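Vlm2 (Streptomyces tsusimaensis, PDB 6ECB) is a non-ribosomal peptide synthetase linked to the depsipeptide valinomycin, represented here by its thioesterase domain, which probably cuts the finished product loose from the carrier thioester. Local coordinates at residues S201-S205 against E206-D210; L191-A194 against K195-R199; P270-H273 against A274-L277; Q216-Q219 against L220-R224. All coordinates share one frame; numbering follows the deposited sequence.

Contact 1: residues S201-S205 against E206-D210; sequences SAFLS and EDYLD
Leu209 N donates to Ser205 O at 2.9 Å, opening the i to i+4 ladder of helix 206-220, and Ser205 is the N-cap of that helix. Its hydroxyl does the capping: OG accepts from Tyr208 N at 3.1 Å, with an angle of 164° at the hydrogen. A chi1 of 57° sets OG between the backbone N and carbonyl carbon of Ser205, the position from which it can reach forward to the first turn. Just upstream, the chain bends through an inverse gamma turn centred on Leu204, and the Phe203 ring meets that of Tyr208 at an oblique crossing. The two rings form a T-shaped pair in which the edge of Phe203 is directed at the face of Tyr208, with planes 63° apart. Contact is made near the rim of that face, Phe203 CD1 lying 3.7 Å from Tyr208 CZ. The far end of the tyrosine is anchored as well, since its OH is hydrogen-bonded to Glu71 and Thr50. Leu204 runs at about a right angle to Tyr208 and brings its CD1 to 3.8 Å from Tyr208 CD2. The same methyl, Leu204 CD1, also rests 4.0 Å from Leu209 CB.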
ATOM      1  N   SER A 201      -6.948  -7.250  15.238  1.00 35.30           N
ATOM      2  CA  SER A 201      -8.160  -7.075  16.045  1.00 37.20           C
ATOM      3  C   SER A 201      -8.192  -5.730  16.761  1.00 45.88           C
ATOM      4  O   SER A 201      -9.272  -5.266  17.138  1.00 45.77           O
ATOM      5  CB  SER A 201      -8.277  -8.206  17.064  1.00 52.51           C
ATOM      6  OG  SER A 201      -7.242  -8.130  18.020  1.00 46.38           O
ATOM      7  N   ALA A 202      -7.035  -5.096  16.942  1.00 47.35           N
ATOM      8  CA  ALA A 202      -6.977  -3.829  17.660  1.00 53.46           C
ATOM      9  C   ALA A 202      -7.790  -2.756  16.951  1.00 45.52           C
ATOM     10  O   ALA A 202      -8.426  -1.916  17.601  1.00 56.61           O
ATOM     11  CB  ALA A 202      -5.523  -3.379  17.803  1.00 51.67           C
ATOM     12  N   PHE A 203      -7.778  -2.765  15.615  1.00 44.53           N
ATOM     13  CA  PHE A 203      -8.443  -1.722  14.852  1.00 43.63           C
ATOM     14  C   PHE A 203      -9.525  -2.199  13.889  1.00 57.66           C
ATOM     15  O   PHE A 203     -10.371  -1.387  13.511  1.00 37.89           O
ATOM     16  CB  PHE A 203      -7.410  -0.926  14.049  1.00 48.08           C
ATOM     17  CG  PHE A 203      -6.664  -1.747  13.050  1.00 38.96           C
ATOM     18  CD1 PHE A 203      -7.157  -1.913  11.776  1.00 37.96           C
ATOM     19  CD2 PHE A 203      -5.464  -2.365  13.389  1.00 45.60           C
ATOM     20  CE1 PHE A 203      -6.471  -2.667  10.838  1.00 37.63           C
ATOM     21  CE2 PHE A 203      -4.764  -3.120  12.445  1.00 41.70           C
ATOM     22  CZ  PHE A 203      -5.271  -3.274  11.176  1.00 40.74           C
ATOM     23  N   LEU A 204      -9.543  -3.469  13.488  1.00 33.16           N
ATOM     24  CA  LEU A 204     -10.459  -3.907  12.431  1.00 39.30           C
ATOM     25  C   LEU A 204     -11.822  -4.291  13.020  1.00 36.76           C
ATOM     26  O   LEU A 204     -12.235  -5.450  13.070  1.00 36.37           O
ATOM     27  CB  LEU A 204      -9.826  -5.036  11.635  1.00 40.30           C
ATOM     28  CG  LEU A 204     -10.549  -5.549  10.393  1.00 52.58           C
ATOM     29  CD1 LEU A 204     -11.494  -4.542   9.792  1.00 55.72           C
ATOM     30  CD2 LEU A 204      -9.508  -5.976   9.378  1.00 47.01           C
ATOM     31  N   SER A 205     -12.553  -3.256  13.418  1.00 30.89           N
ATOM     32  CA  SER A 205     -13.904  -3.363  13.942  1.00 32.66           C
ATOM     33  C   SER A 205     -14.934  -3.312  12.812  1.00 31.39           C
ATOM     34  O   SER A 205     -14.607  -3.057  11.652  1.00 30.55           O
ATOM     35  CB  SER A 205     -14.170  -2.212  14.894  1.00 40.66           C
ATOM     36  OG  SER A 205     -13.939  -1.009  14.178  1.00 36.70           O
ATOM     37  N   GLU A 206     -16.201  -3.531  13.173  1.00 32.62           N
ATOM     38  CA  GLU A 206     -17.286  -3.371  12.204  1.00 33.08           C
ATOM     39  C   GLU A 206     -17.264  -1.975  11.588  1.00 37.15           C
ATOM     40  O   GLU A 206     -17.398  -1.813  10.368  1.00 32.83           O
ATOM     41  CB  GLU A 206     -18.630  -3.636  12.880  1.00 39.13           C
ATOM     42  CG  GLU A 206     -19.814  -3.493  11.941  1.00 51.83           C
ATOM     43  CD  GLU A 206     -21.142  -3.622  12.659  1.00 61.84           C
ATOM     44  OE1 GLU A 206     -21.165  -4.212  13.759  1.00 59.61           O
ATOM     45  OE2 GLU A 206     -22.153  -3.114  12.126  1.00 65.28           O
ATOM     46  N   ASP A 207     -17.061  -0.957  12.423  1.00 37.39           N
ATOM     47  CA  ASP A 207     -17.018   0.420  11.944  1.00 36.42           C
ATOM     48  C   ASP A 207     -15.821   0.668  11.028  1.00 31.81           C
ATOM     49  O   ASP A 207     -15.941   1.342   9.998  1.00 30.88           O
ATOM     50  CB  ASP A 207     -16.973   1.348  13.147  1.00 43.74           C
ATOM     51  CG  ASP A 207     -17.081   2.786  12.762  1.00 54.42           C
ATOM     52  OD1 ASP A 207     -18.159   3.169  12.258  1.00 58.90           O
ATOM     53  OD2 ASP A 207     -16.086   3.522  12.960  1.00 49.78           O
ATOM     54  N   TYR A 208     -14.640   0.170  11.403  1.00 28.93           N
ATOM     55  CA  TYR A 208     -13.465   0.346  10.565  1.00 29.58           C
ATOM     56  C   TYR A 208     -13.666  -0.301   9.205  1.00 27.30           C
ATOM     57  O   TYR A 208     -13.290   0.263   8.171  1.00 25.51           O
ATOM     58  CB  TYR A 208     -12.244  -0.267  11.262  1.00 29.01           C
ATOM     59  CG  TYR A 208     -10.939  -0.012  10.581  1.00 24.37           C
ATOM     60  CD1 TYR A 208     -10.125   1.053  10.955  1.00 25.52           C
ATOM     61  CD2 TYR A 208     -10.491  -0.841   9.561  1.00 25.10           C
ATOM     62  CE1 TYR A 208      -8.923   1.277  10.340  1.00 26.83           C
ATOM     63  CE2 TYR A 208      -9.304  -0.621   8.946  1.00 24.63           C
ATOM     64  CZ  TYR A 208      -8.522   0.447   9.334  1.00 25.54           C
ATOM     65  OH  TYR A 208      -7.350   0.649   8.710  1.00 25.47           O
ATOM     66  N   LEU A 209     -14.223  -1.503   9.187  1.00 28.36           N
ATOM     67  CA  LEU A 209     -14.432  -2.192   7.919  1.00 25.51           C
ATOM     68  C   LEU A 209     -15.361  -1.395   7.012  1.00 25.70           C
ATOM     69  O   LEU A 209     -15.124  -1.279   5.803  1.00 27.43           O
ATOM     70  CB  LEU A 209     -15.009  -3.583   8.196  1.00 28.35           C
ATOM     71  CG  LEU A 209     -15.366  -4.421   6.975  1.00 33.53           C
ATOM     72  CD1 LEU A 209     -14.144  -4.666   6.104  1.00 36.55           C
ATOM     73  CD2 LEU A 209     -15.993  -5.733   7.427  1.00 30.51           C
ATOM     74  N   ASP A 210     -16.451  -0.879   7.577  1.00 26.49           N
ATOM     75  CA  ASP A 210     -17.365  -0.048   6.802  1.00 27.03           C
ATOM     76  C   ASP A 210     -16.647   1.163   6.227  1.00 25.90           C
ATOM     77  O   ASP A 210     -16.798   1.492   5.042  1.00 26.94           O
ATOM     78  CB  ASP A 210     -18.525   0.385   7.699  1.00 34.76           C
ATOM     79  CG  ASP A 210     -19.597   1.117   6.930  1.00 66.27           C
ATOM     80  OD1 ASP A 210     -20.249   0.461   6.090  1.00 73.76           O
ATOM     81  OD2 ASP A 210     -19.779   2.338   7.153  1.00 80.67           O
TER

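Contact 2: residues L191-A194 against K195-R199; sequences LDRA and KNDPR
A type I beta turn from Ala194 to Asp197 ends helix 183-194, closed by Asp197 N donating to Ala194 O at 3.1 Å. Lys195, inside the turn, starts with CG between its backbone N and carbonyl carbon (chi1 60°) and then runs extended beside Asp192, pointing the same way. Its NZ meets Asp192 OD1 at 3.0 Å in a salt bridge that arrives from above the carboxylate plane; the same oxygen also accepts from Gln188. Asp197 then makes an Asx turn: its OD1 accepts from Arg199 N at 3.2 Å, and it takes a second bond from Arg199 NE, on the syn lone pair and nearly in the guanidinium plane. OD2 of Asp197 forms the other half of a salt-bridge network, accepting from Arg193 NH1 at 2.9 Å in a nearly straight bond (168°). This oxygen sits at the guanidinium edge, although the carboxylate itself is turned 53° from the guanidinium plane. With an alanine in place of Asp197, the Arg193 and Arg199 guanidiniums would probably lose the anion that lets them lie close together, and Arg199 N its Asx acceptor. Arg199 has a further salt bridge to Glu56 through NH1. Water 2 ties Arg193 NH2 to Asp197 OD2 and lies over the face of the Arg199 guanidinium. Water 1 donates to Arg193 O at 2.8 Å and accepts from Asn196 N, joining the last helical turn to the loop.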
ATOM      1  N   LEU A 191     -15.233 -10.002   9.740  1.00 31.46           N
ATOM      2  CA  LEU A 191     -15.101  -9.644  11.149  1.00 44.11           C
ATOM      3  C   LEU A 191     -14.847 -10.886  11.996  1.00 31.85           C
ATOM      4  O   LEU A 191     -14.009 -10.870  12.907  1.00 41.67           O
ATOM      5  CB  LEU A 191     -16.356  -8.899  11.617  1.00 39.43           C
ATOM      6  CG  LEU A 191     -16.603  -7.563  10.908  1.00 41.62           C
ATOM      7  CD1 LEU A 191     -17.960  -6.983  11.274  1.00 46.75           C
ATOM      8  CD2 LEU A 191     -15.508  -6.585  11.254  1.00 38.74           C
ATOM      9  N   ASP A 192     -15.559 -11.972  11.700  1.00 32.35           N
ATOM     10  CA  ASP A 192     -15.333 -13.233  12.399  1.00 33.43           C
ATOM     11  C   ASP A 192     -13.869 -13.660  12.298  1.00 35.85           C
ATOM     12  O   ASP A 192     -13.286 -14.172  13.265  1.00 46.60           O
ATOM     13  CB  ASP A 192     -16.242 -14.303  11.808  1.00 34.79           C
ATOM     14  CG  ASP A 192     -17.697 -14.144  12.227  1.00 54.62           C
ATOM     15  OD1 ASP A 192     -17.981 -13.356  13.157  1.00 49.83           O
ATOM     16  OD2 ASP A 192     -18.553 -14.818  11.619  1.00 45.28           O
ATOM     17  N   ARG A 193     -13.274 -13.482  11.123  1.00 36.22           N
ATOM     18  CA  ARG A 193     -11.865 -13.811  10.918  1.00 31.84           C
ATOM     19  C   ARG A 193     -10.946 -12.862  11.676  1.00 52.80           C
ATOM     20  O   ARG A 193      -9.893 -13.277  12.172  1.00 36.40           O
ATOM     21  CB  ARG A 193     -11.563 -13.782   9.418  1.00 35.84           C
ATOM     22  CG  ARG A 193     -10.074 -13.623   9.025  1.00 48.74           C
ATOM     23  CD  ARG A 193      -9.199 -14.817   9.442  1.00 63.82           C
ATOM     24  NE  ARG A 193      -7.804 -14.630   9.033  1.00 71.81           N
ATOM     25  CZ  ARG A 193      -6.941 -13.820   9.645  1.00 87.81           C
ATOM     26  NH1 ARG A 193      -7.318 -13.119  10.708  1.00 77.97           N
ATOM     27  NH2 ARG A 193      -5.696 -13.703   9.193  1.00 94.29           N
ATOM     28  N   ALA A 194     -11.320 -11.597  11.793  1.00 36.62           N
ATOM     29  CA  ALA A 194     -10.395 -10.605  12.318  1.00 31.77           C
ATOM     30  C   ALA A 194     -10.478 -10.434  13.825  1.00 33.69           C
ATOM     31  O   ALA A 194      -9.494  -9.991  14.440  1.00 36.90           O
ATOM     32  CB  ALA A 194     -10.648  -9.245  11.661  1.00 32.23           C
ATOM     33  N   LYS A 195     -11.610 -10.777  14.434  1.00 37.61           N
ATOM     34  CA  LYS A 195     -11.917 -10.239  15.751  1.00 42.68           C
ATOM     35  C   LYS A 195     -11.026 -10.791  16.849  1.00 53.33           C
ATOM     36  O   LYS A 195     -10.928 -10.159  17.903  1.00 38.93           O
ATOM     37  CB  LYS A 195     -13.387 -10.483  16.104  1.00 44.29           C
ATOM     38  CG  LYS A 195     -13.823 -11.930  16.159  1.00 47.86           C
ATOM     39  CD  LYS A 195     -15.358 -11.999  16.229  1.00 60.75           C
ATOM     40  CE  LYS A 195     -15.890 -13.426  16.346  1.00 69.70           C
ATOM     41  NZ  LYS A 195     -17.355 -13.496  16.040  1.00 72.68           N
ATOM     42  N   ASN A 196     -10.384 -11.946  16.651  1.00 36.91           N
ATOM     43  CA  ASN A 196      -9.444 -12.455  17.643  1.00 43.65           C
ATOM     44  C   ASN A 196      -8.064 -12.693  17.041  1.00 41.30           C
ATOM     45  O   ASN A 196      -7.284 -13.487  17.582  1.00 45.35           O
ATOM     46  CB  ASN A 196      -9.948 -13.745  18.298  1.00 49.85           C
ATOM     47  CG  ASN A 196      -9.284 -14.003  19.650  1.00 51.34           C
ATOM     48  OD1 ASN A 196      -9.096 -13.077  20.435  1.00 42.88           O
ATOM     49  ND2 ASN A 196      -8.913 -15.253  19.920  1.00 41.15           N
ATOM     50  N   ASP A 197      -7.749 -12.018  15.933  1.00 37.54           N
ATOM     51  CA  ASP A 197      -6.427 -12.108  15.334  1.00 36.02           C
ATOM     52  C   ASP A 197      -5.613 -10.938  15.867  1.00 40.18           C
ATOM     53  O   ASP A 197      -5.932  -9.784  15.548  1.00 43.24           O
ATOM     54  CB  ASP A 197      -6.522 -12.052  13.824  1.00 35.32           C
ATOM     55  CG  ASP A 197      -5.161 -11.914  13.151  1.00 46.22           C
ATOM     56  OD1 ASP A 197      -4.126 -12.075  13.828  1.00 68.72           O
ATOM     57  OD2 ASP A 197      -5.139 -11.644  11.941  1.00 64.32           O
ATOM     58  N   PRO A 198      -4.571 -11.171  16.672  1.00 36.70           N
ATOM     59  CA  PRO A 198      -3.929 -10.054  17.387  1.00 43.68           C
ATOM     60  C   PRO A 198      -3.202  -9.077  16.475  1.00 38.27           C
ATOM     61  O   PRO A 198      -2.868  -7.969  16.916  1.00 64.33           O
ATOM     62  CB  PRO A 198      -2.962 -10.770  18.336  1.00 48.77           C
ATOM     63  CG  PRO A 198      -2.639 -12.054  17.638  1.00 45.23           C
ATOM     64  CD  PRO A 198      -3.896 -12.458  16.929  1.00 43.15           C
ATOM     65  N   ARG A 199      -2.953  -9.452  15.225  1.00 31.52           N
ATOM     66  CA  ARG A 199      -2.319  -8.543  14.276  1.00 37.81           C
ATOM     67  C   ARG A 199      -3.266  -7.425  13.847  1.00 60.67           C
ATOM     68  O   ARG A 199      -2.813  -6.319  13.534  1.00 51.78           O
ATOM     69  CB  ARG A 199      -1.843  -9.329  13.050  1.00 41.15           C
ATOM     70  CG  ARG A 199      -0.721 -10.358  13.319  1.00 58.15           C
ATOM     71  CD  ARG A 199      -0.588 -11.370  12.177  1.00 63.84           C
ATOM     72  NE  ARG A 199      -1.624 -12.409  12.209  1.00 70.40           N
ATOM     73  CZ  ARG A 199      -1.634 -13.505  11.445  1.00 87.20           C
ATOM     74  NH1 ARG A 199      -0.658 -13.741  10.577  1.00 83.51           N
ATOM     75  NH2 ARG A 199      -2.629 -14.383  11.557  1.00 91.89           N
TER
HETATM   76  O   HOH W   1      -9.996 -14.247  14.805  1.00 41.09           O
HETATM   77  O   HOH W   2      -3.534 -11.470   9.838  1.00 51.71           O

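Contact 3: residues P270-H273 against A274-L277; sequences PGDH and ATML
The Asp272 side chain folds over the backbone that leads into Thr275, and Thr275 answers it. Asp272 OD1 accepts from Thr275 N at 3.2 Å, met on the syn side and 33° out of the carboxylate plane, while Thr275 OG1 accepts from Asp272 N at 3.1 Å in an almost straight bond (175°). This exchange, in the manner of a capping box, closes on the first residue of the 3-10 segment 275-277. The loop, between strand 264-268 and helix 281-293 of the alpha/beta-hydrolase fold, carries the probable catalytic histidine, His273. With chi1 at 61° the Asp272 carboxylate folds back over its own main chain, which brings OD1 to the turn; OD1 takes a weak second bond from Ala274 N. Putting a leucine where Asp272 stands would probably leave Thr275 N without its side-chain acceptor and free the turn next to His273 to shift. The backbone adds Met276 N to Asp272 O at 2.9 Å. Gly271 comes so close that a beta carbon there would press on Met276 CA and Thr275 OG1, and with the backbone turned as it is, that carbon would also collide with the carbonyl oxygen of Pro270. Water 3 lies 2.8 Å from Thr275 OG1 and donates weakly to Asp272 OD2. The His273 ring leaves the turn, bonds through ND1 to Asp138 and touches Ser111, consistent with a Ser-His-Asp triad; it also stacks on His110. On the following turn, Met276 CG comes within 3.4 Å of His273 O.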
ATOM      1  N   PRO A 270       8.105 -13.476  -6.437  1.00 28.98           N
ATOM      2  CA  PRO A 270       7.105 -14.525  -6.648  1.00 28.35           C
ATOM      3  C   PRO A 270       5.702 -14.056  -6.305  1.00 27.26           C
ATOM      4  O   PRO A 270       5.480 -13.000  -5.712  1.00 30.03           O
ATOM      5  CB  PRO A 270       7.551 -15.634  -5.681  1.00 34.77           C
ATOM      6  CG  PRO A 270       8.144 -14.885  -4.548  1.00 38.89           C
ATOM      7  CD  PRO A 270       8.861 -13.689  -5.186  1.00 32.26           C
ATOM      8  N   GLY A 271       4.748 -14.913  -6.643  1.00 31.12           N
ATOM      9  CA  GLY A 271       3.355 -14.630  -6.385  1.00 28.42           C
ATOM     10  C   GLY A 271       2.706 -13.905  -7.547  1.00 30.12           C
ATOM     11  O   GLY A 271       3.269 -13.772  -8.641  1.00 37.04           O
ATOM     12  N   ASP A 272       1.498 -13.426  -7.291  1.00 29.65           N
ATOM     13  CA  ASP A 272       0.884 -12.469  -8.205  1.00 37.23           C
ATOM     14  C   ASP A 272       0.444 -11.240  -7.420  1.00 35.97           C
ATOM     15  O   ASP A 272       0.775 -11.104  -6.239  1.00 29.37           O
ATOM     16  CB  ASP A 272      -0.270 -13.107  -8.978  1.00 55.61           C
ATOM     17  CG  ASP A 272      -1.381 -13.586  -8.085  1.00 50.24           C
ATOM     18  OD1 ASP A 272      -1.760 -12.838  -7.150  1.00 49.25           O
ATOM     19  OD2 ASP A 272      -1.887 -14.703  -8.340  1.00 72.19           O
ATOM     20  N   HIS A 273      -0.298 -10.328  -8.055  1.00 27.26           N
ATOM     21  CA  HIS A 273      -0.432  -8.989  -7.497  1.00 28.65           C
ATOM     22  C   HIS A 273      -1.064  -9.024  -6.110  1.00 24.34           C
ATOM     23  O   HIS A 273      -0.695  -8.233  -5.227  1.00 30.95           O
ATOM     24  CB  HIS A 273      -1.267  -8.108  -8.434  1.00 29.52           C
ATOM     25  CG  HIS A 273      -1.327  -6.664  -8.024  1.00 30.44           C
ATOM     26  ND1 HIS A 273      -0.220  -5.844  -8.033  1.00 29.28           N
ATOM     27  CD2 HIS A 273      -2.361  -5.891  -7.609  1.00 34.07           C
ATOM     28  CE1 HIS A 273      -0.564  -4.632  -7.631  1.00 30.65           C
ATOM     29  NE2 HIS A 273      -1.858  -4.629  -7.377  1.00 29.48           N
ATOM     30  N   ALA A 274      -2.053  -9.893  -5.918  1.00 32.83           N
ATOM     31  CA  ALA A 274      -2.724 -10.020  -4.626  1.00 48.68           C
ATOM     32  C   ALA A 274      -1.919 -10.874  -3.645  1.00 55.86           C
ATOM     33  O   ALA A 274      -1.719 -10.491  -2.483  1.00 56.70           O
ATOM     34  CB  ALA A 274      -4.109 -10.629  -4.833  1.00 59.21           C
ATOM     35  N   THR A 275      -1.422 -12.015  -4.096  1.00 37.59           N
ATOM     36  CA  THR A 275      -0.837 -12.973  -3.160  1.00 30.89           C
ATOM     37  C   THR A 275       0.604 -12.660  -2.776  1.00 24.95           C
ATOM     38  O   THR A 275       1.138 -13.302  -1.854  1.00 25.92           O
ATOM     39  CB  THR A 275      -0.894 -14.374  -3.751  1.00 31.90           C
ATOM     40  OG1 THR A 275       0.057 -14.492  -4.818  1.00 29.78           O
ATOM     41  CG2 THR A 275      -2.282 -14.691  -4.255  1.00 63.48           C
ATOM     42  N   MET A 276       1.252 -11.699  -3.441  1.00 24.06           N
ATOM     43  CA  MET A 276       2.629 -11.388  -3.083  1.00 22.54           C
ATOM     44  C   MET A 276       2.738 -10.839  -1.661  1.00 23.85           C
ATOM     45  O   MET A 276       3.818 -10.922  -1.070  1.00 23.20           O
ATOM     46  CB  MET A 276       3.235 -10.366  -4.052  1.00 20.49           C
ATOM     47  CG  MET A 276       2.379  -9.123  -4.165  1.00 22.48           C
ATOM     48  SD  MET A 276       3.258  -7.748  -4.911  1.00 24.93           S
ATOM     49  CE  MET A 276       4.370  -7.291  -3.609  1.00 24.27           C
ATOM     50  N   LEU A 277       1.667 -10.263  -1.111  1.00 19.38           N
ATOM     51  CA  LEU A 277       1.744  -9.669   0.225  1.00 18.55           C
ATOM     52  C   LEU A 277       1.288 -10.643   1.309  1.00 21.82           C
ATOM     53  O   LEU A 277       1.182 -10.234   2.468  1.00 22.40           O
ATOM     54  CB  LEU A 277       0.910  -8.390   0.315  1.00 20.02           C
ATOM     55  CG  LEU A 277       1.512  -7.226  -0.479  1.00 22.37           C
ATOM     56  CD1 LEU A 277       0.559  -6.027  -0.372  1.00 28.07           C
ATOM     57  CD2 LEU A 277       2.898  -6.884   0.050  1.00 24.30           C
TER
HETATM   58  O   HOH W   3      -0.026 -16.873  -6.340  1.00 46.12           O

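Contact 4: residues Q216-Q219 against L220-R224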
ATOM      1  N   GLN A 216     -12.456   2.814   0.011  1.00 20.34           N
ATOM      2  CA  GLN A 216     -11.922   2.039  -1.104  1.00 19.86           C
ATOM      3  C   GLN A 216     -12.698   2.298  -2.389  1.00 20.50           C
ATOM      4  O   GLN A 216     -12.099   2.549  -3.440  1.00 22.21           O
ATOM      5  CB  GLN A 216     -11.949   0.544  -0.762  1.00 22.09           C
ATOM      6  CG  GLN A 216     -11.372  -0.314  -1.870  1.00 21.58           C
ATOM      7  CD  GLN A 216     -11.436  -1.793  -1.509  1.00 26.66           C
ATOM      8  OE1 GLN A 216     -12.437  -2.266  -0.994  1.00 25.73           O
ATOM      9  NE2 GLN A 216     -10.353  -2.515  -1.767  1.00 29.86           N
ATOM     10  N   MET A 217     -14.035   2.225  -2.337  1.00 21.69           N
ATOM     11  CA  MET A 217     -14.838   2.489  -3.529  1.00 22.51           C
ATOM     12  C   MET A 217     -14.540   3.876  -4.075  1.00 23.25           C
ATOM     13  O   MET A 217     -14.419   4.066  -5.289  1.00 23.94           O
ATOM     14  CB  MET A 217     -16.334   2.365  -3.213  1.00 24.03           C
ATOM     15  CG  MET A 217     -17.206   2.291  -4.464  1.00 44.45           C
ATOM     16  SD  MET A 217     -16.930   0.773  -5.411  1.00 58.56           S
ATOM     17  CE  MET A 217     -16.702  -0.401  -4.087  1.00 37.28           C
ATOM     18  N   HIS A 218     -14.397   4.859  -3.183  1.00 23.12           N
ATOM     19  CA  HIS A 218     -14.076   6.220  -3.607  1.00 21.87           C
ATOM     20  C   HIS A 218     -12.730   6.278  -4.328  1.00 20.70           C
ATOM     21  O   HIS A 218     -12.609   6.885  -5.395  1.00 21.09           O
ATOM     22  CB  HIS A 218     -14.052   7.136  -2.383  1.00 21.92           C
ATOM     23  CG  HIS A 218     -13.495   8.487  -2.649  1.00 21.66           C
ATOM     24  ND1 HIS A 218     -14.213   9.459  -3.313  1.00 22.59           N
ATOM     25  CD2 HIS A 218     -12.304   9.042  -2.331  1.00 20.72           C
ATOM     26  CE1 HIS A 218     -13.472  10.550  -3.413  1.00 22.21           C
ATOM     27  NE2 HIS A 218     -12.311  10.325  -2.823  1.00 21.08           N
ATOM     28  N   GLN A 219     -11.705   5.665  -3.748  1.00 19.74           N
ATOM     29  CA  GLN A 219     -10.366   5.780  -4.321  1.00 20.26           C
ATOM     30  C   GLN A 219     -10.208   4.909  -5.560  1.00 19.62           C
ATOM     31  O   GLN A 219      -9.369   5.206  -6.429  1.00 20.11           O
ATOM     32  CB  GLN A 219      -9.323   5.417  -3.281  1.00 19.69           C
ATOM     33  CG  GLN A 219      -9.293   6.394  -2.113  1.00 17.89           C
ATOM     34  CD  GLN A 219      -8.112   6.214  -1.238  1.00 18.55           C
ATOM     35  OE1 GLN A 219      -7.897   5.136  -0.684  1.00 19.00           O
ATOM     36  NE2 GLN A 219      -7.302   7.271  -1.105  1.00 19.87           N
ATOM     37  N   LEU A 220     -10.995   3.849  -5.662  1.00 20.66           N
ATOM     38  CA  LEU A 220     -11.021   3.083  -6.904  1.00 24.53           C
ATOM     39  C   LEU A 220     -11.533   3.896  -8.076  1.00 25.61           C
ATOM     40  O   LEU A 220     -11.318   3.490  -9.218  1.00 24.34           O
ATOM     41  CB  LEU A 220     -11.879   1.825  -6.739  1.00 28.78           C
ATOM     42  CG  LEU A 220     -11.233   0.735  -5.879  1.00 26.25           C
ATOM     43  CD1 LEU A 220     -12.181  -0.412  -5.672  1.00 29.92           C
ATOM     44  CD2 LEU A 220      -9.910   0.235  -6.501  1.00 29.37           C
ATOM     45  N   MET A 221     -12.226   5.026  -7.841  1.00 21.27           N
ATOM     46  CA  MET A 221     -12.641   5.894  -8.918  1.00 21.72           C
ATOM     47  C   MET A 221     -11.616   6.958  -9.284  1.00 25.58           C
ATOM     48  O   MET A 221     -11.884   7.738 -10.188  1.00 25.16           O
ATOM     49  CB  MET A 221     -13.974   6.599  -8.558  1.00 28.44           C
ATOM     50  CG  MET A 221     -15.044   5.664  -8.167  1.00 36.64           C
ATOM     51  SD  MET A 221     -16.584   6.596  -7.808  1.00 46.07           S
ATOM     52  CE  MET A 221     -17.387   5.422  -6.749  1.00 51.85           C
ATOM     53  N   TYR A 222     -10.457   7.022  -8.623  1.00 19.80           N
ATOM     54  CA  TYR A 222      -9.411   7.952  -9.054  1.00 22.46           C
ATOM     55  C   TYR A 222      -9.076   7.714 -10.524  1.00 27.98           C
ATOM     56  O   TYR A 222      -9.058   6.573 -10.992  1.00 27.78           O
ATOM     57  CB  TYR A 222      -8.150   7.790  -8.233  1.00 20.90           C
ATOM     58  CG  TYR A 222      -8.173   8.300  -6.807  1.00 17.89           C
ATOM     59  CD1 TYR A 222      -9.160   9.172  -6.352  1.00 18.83           C
ATOM     60  CD2 TYR A 222      -7.183   7.925  -5.938  1.00 18.38           C
ATOM     61  CE1 TYR A 222      -9.135   9.640  -5.023  1.00 19.62           C
ATOM     62  CE2 TYR A 222      -7.140   8.379  -4.651  1.00 18.74           C
ATOM     63  CZ  TYR A 222      -8.124   9.236  -4.194  1.00 17.68           C
ATOM     64  OH  TYR A 222      -8.011   9.642  -2.871  1.00 18.90           O
ATOM     65  N   SER A 223      -8.844   8.801 -11.252  1.00 25.32           N
ATOM     66  CA  SER A 223      -8.557   8.723 -12.681  1.00 28.52           C
ATOM     67  C   SER A 223      -7.125   8.250 -12.924  1.00 29.21           C
ATOM     68  O   SER A 223      -6.183   8.716 -12.282  1.00 25.16           O
ATOM     69  CB  SER A 223      -8.773  10.091 -13.324  1.00 41.83           C
ATOM     70  OG  SER A 223      -8.240  10.107 -14.627  1.00 55.11           O
ATOM     71  N   ARG A 224      -6.954   7.328 -13.874  1.00 34.25           N
ATOM     72  CA  ARG A 224      -5.602   6.877 -14.219  1.00 32.25           C
ATOM     73  C   ARG A 224      -4.723   8.053 -14.630  1.00 28.45           C
ATOM     74  O   ARG A 224      -3.526   8.095 -14.310  1.00 27.40           O
ATOM     75  CB  ARG A 224      -5.669   5.839 -15.346  1.00 49.66           C
TER
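Gln219, Leu220 and Tyr222 carry this contact. The Tyr222 ring is set squarely over the backbone of Gln219: Gln219 CA lies 3.9 Å from the ring centroid and only 1° off the ring normal, a CH-pi contact over the centre of the face. That placement follows from Tyr222 CG lying anti to its carbonyl carbon (chi1 -73°), which turns the ring back toward the helix. Gln219 runs beside the ring in the same direction, and its NE2 donates to Tyr222 OH at 3.0 Å with the hydroxyl in the amide plane. Both ends are fixed further: Gln219 OE1 accepts from Gly48 N, and Tyr222 OH bonds to Pro84 O. His218, which reaches the same Pro84 O through NE2, adds an offset edge-to-face pair in which the edge of Tyr222 is directed at the imidazole face, planes 78° apart. Elsewhere on the turn, Leu220 lies alongside Gln216 with its CD1 3.9 Å from Gln216 CG, and both side chains touch Ile162. Leu220 N still makes the regular bond to Gln216 O at 2.8 Å. Beyond it the spacing tightens: Met221 N donates to His218 O at 3.1 Å and keeps only a weak bond to Met217 O, and Tyr222 N donates to Gln219 O at 3.0 Å. This change from i to i+4 to i to i+3 bonding is typical of a helix C-terminus, here that of helix 206-220, which lies in the chain between strands 134-137 and 237-241, a position consistent with the lid of related thioesterase domains.

Along the chain the order is contact 2, contact 1, contact 4, contact 3. The first three lie between strands 134-137 and 237-241 of the central sheet, in a run of helices. Contacts 2 and 1, with centres about 9 Å apart, touch each other and form the connection from helix 183-194 to helix 206-220. Contacts 1 and 4 stand at the two ends of helix 206-220, their centres about 21 Å apart. Contact 3 follows the edge strand 264-268; its centre is 21 to 24 Å from the other three and it touches none of them. Three of the contacts thus lie at the ends and turns of the helical insertion, while the probable catalytic histidine sits on a separate loop.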